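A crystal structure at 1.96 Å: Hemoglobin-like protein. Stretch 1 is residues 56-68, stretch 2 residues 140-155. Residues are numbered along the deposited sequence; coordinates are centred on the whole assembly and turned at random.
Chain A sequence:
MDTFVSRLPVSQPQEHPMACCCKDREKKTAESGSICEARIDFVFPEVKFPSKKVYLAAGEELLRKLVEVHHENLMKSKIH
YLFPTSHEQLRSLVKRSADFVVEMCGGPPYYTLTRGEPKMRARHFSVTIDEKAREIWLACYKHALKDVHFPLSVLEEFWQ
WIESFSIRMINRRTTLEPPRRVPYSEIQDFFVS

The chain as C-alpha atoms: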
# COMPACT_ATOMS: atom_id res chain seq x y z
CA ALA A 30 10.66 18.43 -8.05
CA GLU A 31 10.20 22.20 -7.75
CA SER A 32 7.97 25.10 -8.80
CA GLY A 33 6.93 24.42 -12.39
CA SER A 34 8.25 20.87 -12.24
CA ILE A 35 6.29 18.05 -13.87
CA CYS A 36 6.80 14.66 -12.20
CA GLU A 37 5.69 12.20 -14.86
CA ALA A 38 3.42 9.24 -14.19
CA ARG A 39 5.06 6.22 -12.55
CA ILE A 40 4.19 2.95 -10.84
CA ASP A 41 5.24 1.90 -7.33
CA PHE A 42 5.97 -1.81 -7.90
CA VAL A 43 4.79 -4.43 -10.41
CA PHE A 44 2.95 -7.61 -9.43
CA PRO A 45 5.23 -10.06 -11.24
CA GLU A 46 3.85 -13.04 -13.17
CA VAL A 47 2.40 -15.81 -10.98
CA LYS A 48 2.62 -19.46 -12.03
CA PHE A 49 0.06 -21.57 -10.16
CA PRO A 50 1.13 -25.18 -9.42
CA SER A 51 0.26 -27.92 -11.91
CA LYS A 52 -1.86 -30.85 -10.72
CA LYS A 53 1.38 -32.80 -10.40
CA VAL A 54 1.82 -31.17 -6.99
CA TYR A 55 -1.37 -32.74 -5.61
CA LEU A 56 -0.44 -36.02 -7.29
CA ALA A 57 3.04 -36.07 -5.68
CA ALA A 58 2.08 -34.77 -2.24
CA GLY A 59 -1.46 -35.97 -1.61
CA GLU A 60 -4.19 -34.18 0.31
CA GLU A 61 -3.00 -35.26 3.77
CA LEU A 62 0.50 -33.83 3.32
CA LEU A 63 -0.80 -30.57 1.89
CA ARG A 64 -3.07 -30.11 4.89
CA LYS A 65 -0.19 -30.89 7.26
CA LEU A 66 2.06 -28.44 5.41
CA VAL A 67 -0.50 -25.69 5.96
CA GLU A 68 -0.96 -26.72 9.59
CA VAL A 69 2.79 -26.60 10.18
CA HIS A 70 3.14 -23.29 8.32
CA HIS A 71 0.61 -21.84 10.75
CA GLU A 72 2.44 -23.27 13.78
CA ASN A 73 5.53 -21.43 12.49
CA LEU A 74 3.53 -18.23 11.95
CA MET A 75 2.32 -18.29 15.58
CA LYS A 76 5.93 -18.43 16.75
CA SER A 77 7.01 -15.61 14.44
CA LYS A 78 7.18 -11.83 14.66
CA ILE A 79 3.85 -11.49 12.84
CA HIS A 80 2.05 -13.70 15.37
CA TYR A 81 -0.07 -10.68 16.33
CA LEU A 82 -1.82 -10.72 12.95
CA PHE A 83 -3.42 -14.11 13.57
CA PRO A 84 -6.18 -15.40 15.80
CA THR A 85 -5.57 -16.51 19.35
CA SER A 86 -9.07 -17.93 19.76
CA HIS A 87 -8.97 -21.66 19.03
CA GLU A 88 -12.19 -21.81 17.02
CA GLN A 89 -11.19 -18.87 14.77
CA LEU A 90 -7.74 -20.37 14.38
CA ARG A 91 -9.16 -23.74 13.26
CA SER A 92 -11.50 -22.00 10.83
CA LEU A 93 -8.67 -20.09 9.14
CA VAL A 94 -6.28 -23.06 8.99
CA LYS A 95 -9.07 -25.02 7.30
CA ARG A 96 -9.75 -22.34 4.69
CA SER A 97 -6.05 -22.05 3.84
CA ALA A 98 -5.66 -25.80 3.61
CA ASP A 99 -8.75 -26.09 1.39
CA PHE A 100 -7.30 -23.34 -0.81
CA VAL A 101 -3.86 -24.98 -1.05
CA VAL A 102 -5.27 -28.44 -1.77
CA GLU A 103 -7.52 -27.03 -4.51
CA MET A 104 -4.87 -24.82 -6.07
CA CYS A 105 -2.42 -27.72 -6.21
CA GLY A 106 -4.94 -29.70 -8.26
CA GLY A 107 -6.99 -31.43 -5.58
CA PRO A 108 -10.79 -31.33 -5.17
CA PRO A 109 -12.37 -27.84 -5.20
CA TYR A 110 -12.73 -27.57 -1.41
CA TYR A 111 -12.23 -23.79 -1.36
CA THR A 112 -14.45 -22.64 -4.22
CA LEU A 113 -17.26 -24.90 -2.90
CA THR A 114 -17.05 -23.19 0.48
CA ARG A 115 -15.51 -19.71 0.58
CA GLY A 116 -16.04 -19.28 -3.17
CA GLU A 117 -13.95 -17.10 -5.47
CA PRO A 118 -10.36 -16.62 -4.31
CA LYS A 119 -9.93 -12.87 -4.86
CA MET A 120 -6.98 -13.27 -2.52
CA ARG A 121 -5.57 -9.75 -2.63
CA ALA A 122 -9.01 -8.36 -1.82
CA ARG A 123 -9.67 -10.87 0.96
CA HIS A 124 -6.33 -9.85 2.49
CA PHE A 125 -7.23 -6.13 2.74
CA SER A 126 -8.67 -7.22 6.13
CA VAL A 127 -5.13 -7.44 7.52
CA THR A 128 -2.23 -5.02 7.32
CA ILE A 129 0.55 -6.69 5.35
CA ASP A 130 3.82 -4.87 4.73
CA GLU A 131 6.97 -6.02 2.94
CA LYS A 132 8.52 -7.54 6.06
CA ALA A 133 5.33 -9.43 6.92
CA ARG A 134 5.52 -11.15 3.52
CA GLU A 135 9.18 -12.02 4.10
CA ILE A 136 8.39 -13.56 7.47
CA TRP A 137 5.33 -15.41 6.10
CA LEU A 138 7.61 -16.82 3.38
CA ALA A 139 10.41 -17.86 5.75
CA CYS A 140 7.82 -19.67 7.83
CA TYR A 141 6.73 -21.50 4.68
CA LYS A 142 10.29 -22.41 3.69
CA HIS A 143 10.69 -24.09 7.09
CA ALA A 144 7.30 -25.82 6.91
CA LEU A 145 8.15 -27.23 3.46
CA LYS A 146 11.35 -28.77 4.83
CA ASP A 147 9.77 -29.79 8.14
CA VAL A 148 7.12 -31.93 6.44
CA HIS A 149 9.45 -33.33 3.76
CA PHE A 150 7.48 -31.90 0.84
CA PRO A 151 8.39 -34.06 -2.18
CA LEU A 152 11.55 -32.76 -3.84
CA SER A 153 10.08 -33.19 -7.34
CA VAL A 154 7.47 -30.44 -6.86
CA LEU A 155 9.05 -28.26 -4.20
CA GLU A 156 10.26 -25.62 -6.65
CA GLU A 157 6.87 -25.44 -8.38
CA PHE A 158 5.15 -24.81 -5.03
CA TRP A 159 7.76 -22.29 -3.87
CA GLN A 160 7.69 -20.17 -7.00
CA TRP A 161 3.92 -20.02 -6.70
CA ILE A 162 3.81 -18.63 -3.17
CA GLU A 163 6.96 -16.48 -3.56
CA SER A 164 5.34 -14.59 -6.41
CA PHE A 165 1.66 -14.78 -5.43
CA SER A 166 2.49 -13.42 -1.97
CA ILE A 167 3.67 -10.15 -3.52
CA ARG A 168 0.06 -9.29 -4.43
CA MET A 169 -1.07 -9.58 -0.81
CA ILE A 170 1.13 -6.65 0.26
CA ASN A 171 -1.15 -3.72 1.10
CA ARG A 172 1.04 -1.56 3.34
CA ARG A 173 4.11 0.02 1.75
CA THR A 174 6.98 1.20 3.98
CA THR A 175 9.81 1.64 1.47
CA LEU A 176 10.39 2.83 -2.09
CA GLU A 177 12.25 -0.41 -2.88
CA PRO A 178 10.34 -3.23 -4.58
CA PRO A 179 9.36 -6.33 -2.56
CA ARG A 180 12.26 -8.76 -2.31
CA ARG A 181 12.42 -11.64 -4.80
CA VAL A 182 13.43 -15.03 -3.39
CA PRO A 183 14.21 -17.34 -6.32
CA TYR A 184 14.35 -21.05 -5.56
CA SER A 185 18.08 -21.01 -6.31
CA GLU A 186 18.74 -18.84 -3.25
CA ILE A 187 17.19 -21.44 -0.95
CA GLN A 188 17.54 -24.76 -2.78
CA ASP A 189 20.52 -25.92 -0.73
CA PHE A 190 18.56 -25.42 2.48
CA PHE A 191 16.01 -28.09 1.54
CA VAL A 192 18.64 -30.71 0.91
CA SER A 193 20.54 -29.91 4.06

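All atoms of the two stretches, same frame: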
# COMPACT_ATOMS: atom_id res chain seq x y z
N LEU A 56 -0.72 -34.62 -7.00
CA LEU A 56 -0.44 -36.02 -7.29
C LEU A 56 0.76 -36.51 -6.48
O LEU A 56 0.72 -37.59 -5.88
CB LEU A 56 -0.18 -36.19 -8.79
CG LEU A 56 -1.32 -36.71 -9.68
CD1 LEU A 56 -2.66 -36.67 -9.01
CD2 LEU A 56 -1.37 -35.95 -10.99
N ALA A 57 1.82 -35.71 -6.43
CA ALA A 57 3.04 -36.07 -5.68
C ALA A 57 2.85 -36.00 -4.17
O ALA A 57 3.30 -36.88 -3.43
CB ALA A 57 4.21 -35.17 -6.11
N ALA A 58 2.17 -34.98 -3.68
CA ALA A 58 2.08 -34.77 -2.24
C ALA A 58 0.91 -35.46 -1.56
O ALA A 58 1.04 -35.99 -0.48
CB ALA A 58 2.06 -33.29 -1.94
N GLY A 59 -0.25 -35.42 -2.19
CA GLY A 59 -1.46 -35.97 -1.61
C GLY A 59 -2.14 -34.96 -0.71
O GLY A 59 -1.49 -34.07 -0.21
N GLU A 60 -3.44 -35.11 -0.51
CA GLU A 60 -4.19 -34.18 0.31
C GLU A 60 -3.70 -34.09 1.74
O GLU A 60 -3.51 -33.02 2.26
CB GLU A 60 -5.68 -34.51 0.28
CG GLU A 60 -6.49 -33.66 1.21
CD GLU A 60 -7.98 -33.76 0.99
OE1 GLU A 60 -8.41 -34.31 -0.02
OE2 GLU A 60 -8.72 -33.29 1.85
N GLU A 61 -3.49 -35.22 2.40
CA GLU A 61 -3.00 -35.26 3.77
C GLU A 61 -1.77 -34.39 4.00
O GLU A 61 -1.73 -33.58 4.90
CB GLU A 61 -2.67 -36.70 4.14
CG GLU A 61 -2.69 -37.03 5.61
CD GLU A 61 -2.35 -38.50 5.89
OE1 GLU A 61 -3.26 -39.32 6.03
OE2 GLU A 61 -1.15 -38.82 5.97
N LEU A 62 -0.75 -34.57 3.18
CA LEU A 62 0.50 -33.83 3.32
C LEU A 62 0.29 -32.34 3.11
O LEU A 62 0.87 -31.52 3.80
CB LEU A 62 1.52 -34.33 2.29
CG LEU A 62 3.00 -34.29 2.67
CD1 LEU A 62 3.90 -34.28 1.45
CD2 LEU A 62 3.31 -33.12 3.53
N LEU A 63 -0.53 -31.99 2.12
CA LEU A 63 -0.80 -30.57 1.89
C LEU A 63 -1.50 -29.95 3.09
O LEU A 63 -1.24 -28.80 3.45
CB LEU A 63 -1.60 -30.37 0.60
CG LEU A 63 -0.83 -30.70 -0.68
CD1 LEU A 63 -1.74 -30.73 -1.90
CD2 LEU A 63 0.29 -29.69 -0.88
N ARG A 64 -2.39 -30.69 3.74
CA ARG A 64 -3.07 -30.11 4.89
C ARG A 64 -2.09 -29.98 6.07
O ARG A 64 -2.15 -29.03 6.85
CB ARG A 64 -4.32 -30.91 5.28
CG ARG A 64 -5.37 -30.99 4.16
CD ARG A 64 -6.71 -31.53 4.66
NE ARG A 64 -7.72 -31.41 3.61
CZ ARG A 64 -8.46 -30.32 3.41
NH1 ARG A 64 -8.32 -29.25 4.19
NH2 ARG A 64 -9.35 -30.29 2.42
N LYS A 65 -1.16 -30.93 6.17
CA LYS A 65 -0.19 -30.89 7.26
C LYS A 65 0.79 -29.75 7.04
O LYS A 65 1.19 -29.07 7.99
CB LYS A 65 0.57 -32.21 7.37
CG LYS A 65 1.60 -32.22 8.49
CD LYS A 65 2.40 -33.56 8.49
CE LYS A 65 3.47 -33.52 9.57
NZ LYS A 65 4.09 -34.84 9.80
N LEU A 66 1.18 -29.54 5.78
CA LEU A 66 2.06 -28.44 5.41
C LEU A 66 1.45 -27.13 5.89
O LEU A 66 2.13 -26.28 6.48
CB LEU A 66 2.23 -28.40 3.89
CG LEU A 66 2.81 -27.12 3.28
CD1 LEU A 66 4.23 -26.83 3.81
CD2 LEU A 66 2.80 -27.19 1.75
N VAL A 67 0.17 -26.94 5.60
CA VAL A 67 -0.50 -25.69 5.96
C VAL A 67 -0.57 -25.58 7.48
O VAL A 67 -0.30 -24.52 8.06
CB VAL A 67 -1.89 -25.63 5.35
CG1 VAL A 67 -2.68 -24.43 5.90
CG2 VAL A 67 -1.77 -25.53 3.82
N GLU A 68 -0.93 -26.68 8.13
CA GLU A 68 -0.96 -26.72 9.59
C GLU A 68 0.39 -26.31 10.16
O GLU A 68 0.47 -25.46 11.03
CB GLU A 68 -1.37 -28.11 10.07
CG GLU A 68 -1.14 -28.37 11.56
CD GLU A 68 -2.00 -27.51 12.46
OE1 GLU A 68 -3.18 -27.25 12.12
OE2 GLU A 68 -1.51 -27.11 13.54
N CYS A 140 8.59 -18.65 7.12
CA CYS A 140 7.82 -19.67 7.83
C CYS A 140 7.41 -20.79 6.90
O CYS A 140 7.28 -21.94 7.33
CB CYS A 140 6.57 -19.06 8.47
SG CYS A 140 6.94 -18.03 9.91
N TYR A 141 7.16 -20.47 5.63
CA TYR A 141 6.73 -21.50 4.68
C TYR A 141 7.92 -22.34 4.24
O TYR A 141 7.81 -23.57 4.10
CB TYR A 141 6.05 -20.87 3.47
CG TYR A 141 4.70 -21.46 3.18
CD1 TYR A 141 3.59 -20.64 3.00
CD2 TYR A 141 4.53 -22.83 3.06
CE1 TYR A 141 2.35 -21.17 2.71
CE2 TYR A 141 3.28 -23.37 2.78
CZ TYR A 141 2.20 -22.53 2.61
OH TYR A 141 0.94 -23.04 2.33
N LYS A 142 9.06 -21.69 4.02
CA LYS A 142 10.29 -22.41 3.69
C LYS A 142 10.56 -23.48 4.75
O LYS A 142 10.81 -24.66 4.42
CB LYS A 142 11.48 -21.44 3.61
CG LYS A 142 12.80 -22.11 3.18
CD LYS A 142 13.99 -21.14 3.27
CE LYS A 142 14.38 -20.85 4.70
NZ LYS A 142 15.61 -20.01 4.80
N HIS A 143 10.51 -23.10 6.02
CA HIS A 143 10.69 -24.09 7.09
C HIS A 143 9.63 -25.18 7.11
O HIS A 143 9.96 -26.36 7.28
CB HIS A 143 10.82 -23.41 8.45
CG HIS A 143 12.15 -22.75 8.64
ND1 HIS A 143 12.37 -21.42 8.35
CD2 HIS A 143 13.34 -23.25 9.05
CE1 HIS A 143 13.64 -21.12 8.59
NE2 HIS A 143 14.25 -22.22 9.02
N ALA A 144 8.36 -24.80 6.96
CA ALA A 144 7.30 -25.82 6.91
C ALA A 144 7.57 -26.85 5.80
O ALA A 144 7.42 -28.05 6.01
CB ALA A 144 5.91 -25.18 6.73
N LEU A 145 7.92 -26.36 4.61
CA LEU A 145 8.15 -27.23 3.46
C LEU A 145 9.21 -28.27 3.78
O LEU A 145 9.05 -29.45 3.46
CB LEU A 145 8.58 -26.39 2.25
CG LEU A 145 7.41 -25.66 1.56
CD1 LEU A 145 7.89 -24.57 0.59
CD2 LEU A 145 6.52 -26.66 0.85
N LYS A 146 10.29 -27.84 4.44
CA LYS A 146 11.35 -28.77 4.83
C LYS A 146 10.88 -29.68 5.97
O LYS A 146 11.13 -30.91 5.95
CB LYS A 146 12.62 -28.01 5.26
CG LYS A 146 13.69 -28.94 5.83
CD LYS A 146 15.07 -28.30 5.85
CE LYS A 146 16.13 -29.39 5.99
NZ LYS A 146 17.53 -28.87 5.96
N ASP A 147 10.22 -29.09 6.96
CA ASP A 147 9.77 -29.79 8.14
C ASP A 147 8.89 -30.99 7.81
O ASP A 147 8.95 -32.00 8.49
CB ASP A 147 8.99 -28.85 9.07
OD1 ASP A 147 9.28 -26.70 10.08
OD2 ASP A 147 11.07 -27.95 9.87
N VAL A 148 8.07 -30.88 6.78
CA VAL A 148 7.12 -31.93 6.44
C VAL A 148 7.62 -32.79 5.27
O VAL A 148 6.90 -33.66 4.78
CB VAL A 148 5.72 -31.37 6.07
CG1 VAL A 148 5.20 -30.45 7.18
CG2 VAL A 148 5.77 -30.62 4.74
N HIS A 149 8.85 -32.54 4.84
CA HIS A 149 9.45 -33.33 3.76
C HIS A 149 8.60 -33.29 2.48
O HIS A 149 8.33 -34.33 1.86
CB HIS A 149 9.69 -34.78 4.22
CG HIS A 149 10.24 -34.87 5.61
ND1 HIS A 149 11.37 -34.19 6.01
CD2 HIS A 149 9.80 -35.54 6.71
CE1 HIS A 149 11.60 -34.43 7.29
NE2 HIS A 149 10.67 -35.26 7.73
N PHE A 150 8.18 -32.09 2.10
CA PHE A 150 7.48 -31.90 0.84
C PHE A 150 8.32 -32.53 -0.27
O PHE A 150 9.54 -32.34 -0.32
CB PHE A 150 7.30 -30.41 0.58
CG PHE A 150 6.18 -30.10 -0.36
CD1 PHE A 150 4.86 -30.13 0.08
CD2 PHE A 150 6.45 -29.75 -1.68
CE1 PHE A 150 3.82 -29.84 -0.78
CE2 PHE A 150 5.41 -29.44 -2.56
CZ PHE A 150 4.09 -29.49 -2.11
N PRO A 151 7.67 -33.27 -1.17
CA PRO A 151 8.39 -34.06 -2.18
C PRO A 151 9.31 -33.18 -3.03
O PRO A 151 8.90 -32.13 -3.54
CB PRO A 151 7.26 -34.65 -3.04
CG PRO A 151 6.04 -34.63 -2.14
CD PRO A 151 6.20 -33.41 -1.29
N LEU A 152 10.56 -33.61 -3.19
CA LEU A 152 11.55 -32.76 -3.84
C LEU A 152 11.19 -32.46 -5.30
O LEU A 152 11.61 -31.44 -5.85
CB LEU A 152 12.95 -33.39 -3.74
CG LEU A 152 13.54 -33.47 -2.32
CD1 LEU A 152 14.83 -34.29 -2.31
CD2 LEU A 152 13.79 -32.07 -1.74
N SER A 153 10.41 -33.33 -5.92
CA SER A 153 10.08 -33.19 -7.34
C SER A 153 9.21 -31.96 -7.63
O SER A 153 9.23 -31.42 -8.74
CB SER A 153 9.35 -34.42 -7.85
OG SER A 153 8.13 -34.60 -7.14
N VAL A 154 8.44 -31.53 -6.64
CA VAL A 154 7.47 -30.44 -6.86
C VAL A 154 7.68 -29.25 -5.93
O VAL A 154 6.91 -28.28 -5.95
CB VAL A 154 6.04 -30.94 -6.72
CG1 VAL A 154 5.71 -31.85 -7.89
CG2 VAL A 154 5.91 -31.70 -5.41
N LEU A 155 8.71 -29.32 -5.12
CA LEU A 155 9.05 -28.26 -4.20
C LEU A 155 9.24 -26.91 -4.90
O LEU A 155 8.72 -25.91 -4.45
CB LEU A 155 10.31 -28.64 -3.45
CG LEU A 155 10.69 -27.85 -2.22
CD1 LEU A 155 9.52 -27.56 -1.34
CD2 LEU A 155 11.74 -28.61 -1.49
O HOH W 1 5.32 -35.45 7.11
O HOH W 2 7.01 -33.94 10.04

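No direct hydrogen bond or salt bridge joins the two stretches; the 588 Å² they bury, both sides summed, rests on apolar packing, supplemented at one margin by water. The helix of stretch 1 and helix 140-147 run in roughly opposed directions, at 139° with axes 9.1 Å apart at closest approach.

Tyr141 is the first residue of stretch 2 to make contact. Its CA-to-CB bond points sideways, but the ring reaches across, so that CE2 lies 3.7 Å from Leu66 CD1, which sits at the ring edge near its plane. Tyr141 OH is 4.0 Å from Val67 CG2, a van der Waals approach.

One turn later, Ala144 points toward stretch 1. Ala144 CA is 6.0 Å from Leu66 CA, and Ala144 CB lies 3.8 Å from Leu66 CD1; the short side chain fits this close backbone approach. Leu145 points away at CB, yet with chi1 m and chi2 t its CD2 comes to 3.7 Å from Leu66 CD1. Leu66, with rotamer t, p, thus has one methyl against three residues of the helix, and it loses more area to the contact than any other residue, 115 Å².

Val148 follows the last helical residue and points toward stretch 1. Its branched side chain spans two neighbours: CG2 is 3.7 Å from Leu62 CD2, while CG1 is 4.2 Å from Lys65 CG. The extended, all-t Lys65 carries its ammonium beyond this apolar patch to two waters. One, 3.1 Å from Lys65 NZ, donates to Asp147 O at 3.2 Å; the other, 3.0 Å from Lys65 NZ, donates weakly to Val148 O at 3.3 Å.

His149 ends the helix in a Schellman motif. Its phi is positive, 57°, and the two bonds back into the last turn are His149 N to Lys146 O (3.0 Å) and Phe150 N to Leu145 O (3.1 Å).

After this turn, the buried Phe150 ring reaches several side chains of stretch 1. CE1 lies 3.5 Å from Leu63 CD2, at the ring edge, 3.8 Å from Leu66 CD2 and 4.0 Å from Ala58 CB, the last two oblique to the ring.

Pro151 points toward stretch 1, its CD 3.7 Å from Leu62 CD1 and its CG 4.0 Å from Ala58 CA. Small alanines suit this place, where the CA atoms of Ala58 and Pro151 are 6.4 Å apart. Finally, Val154, at the N-cap position, closes the contact with CG2 3.9 Å from Ala57 CB.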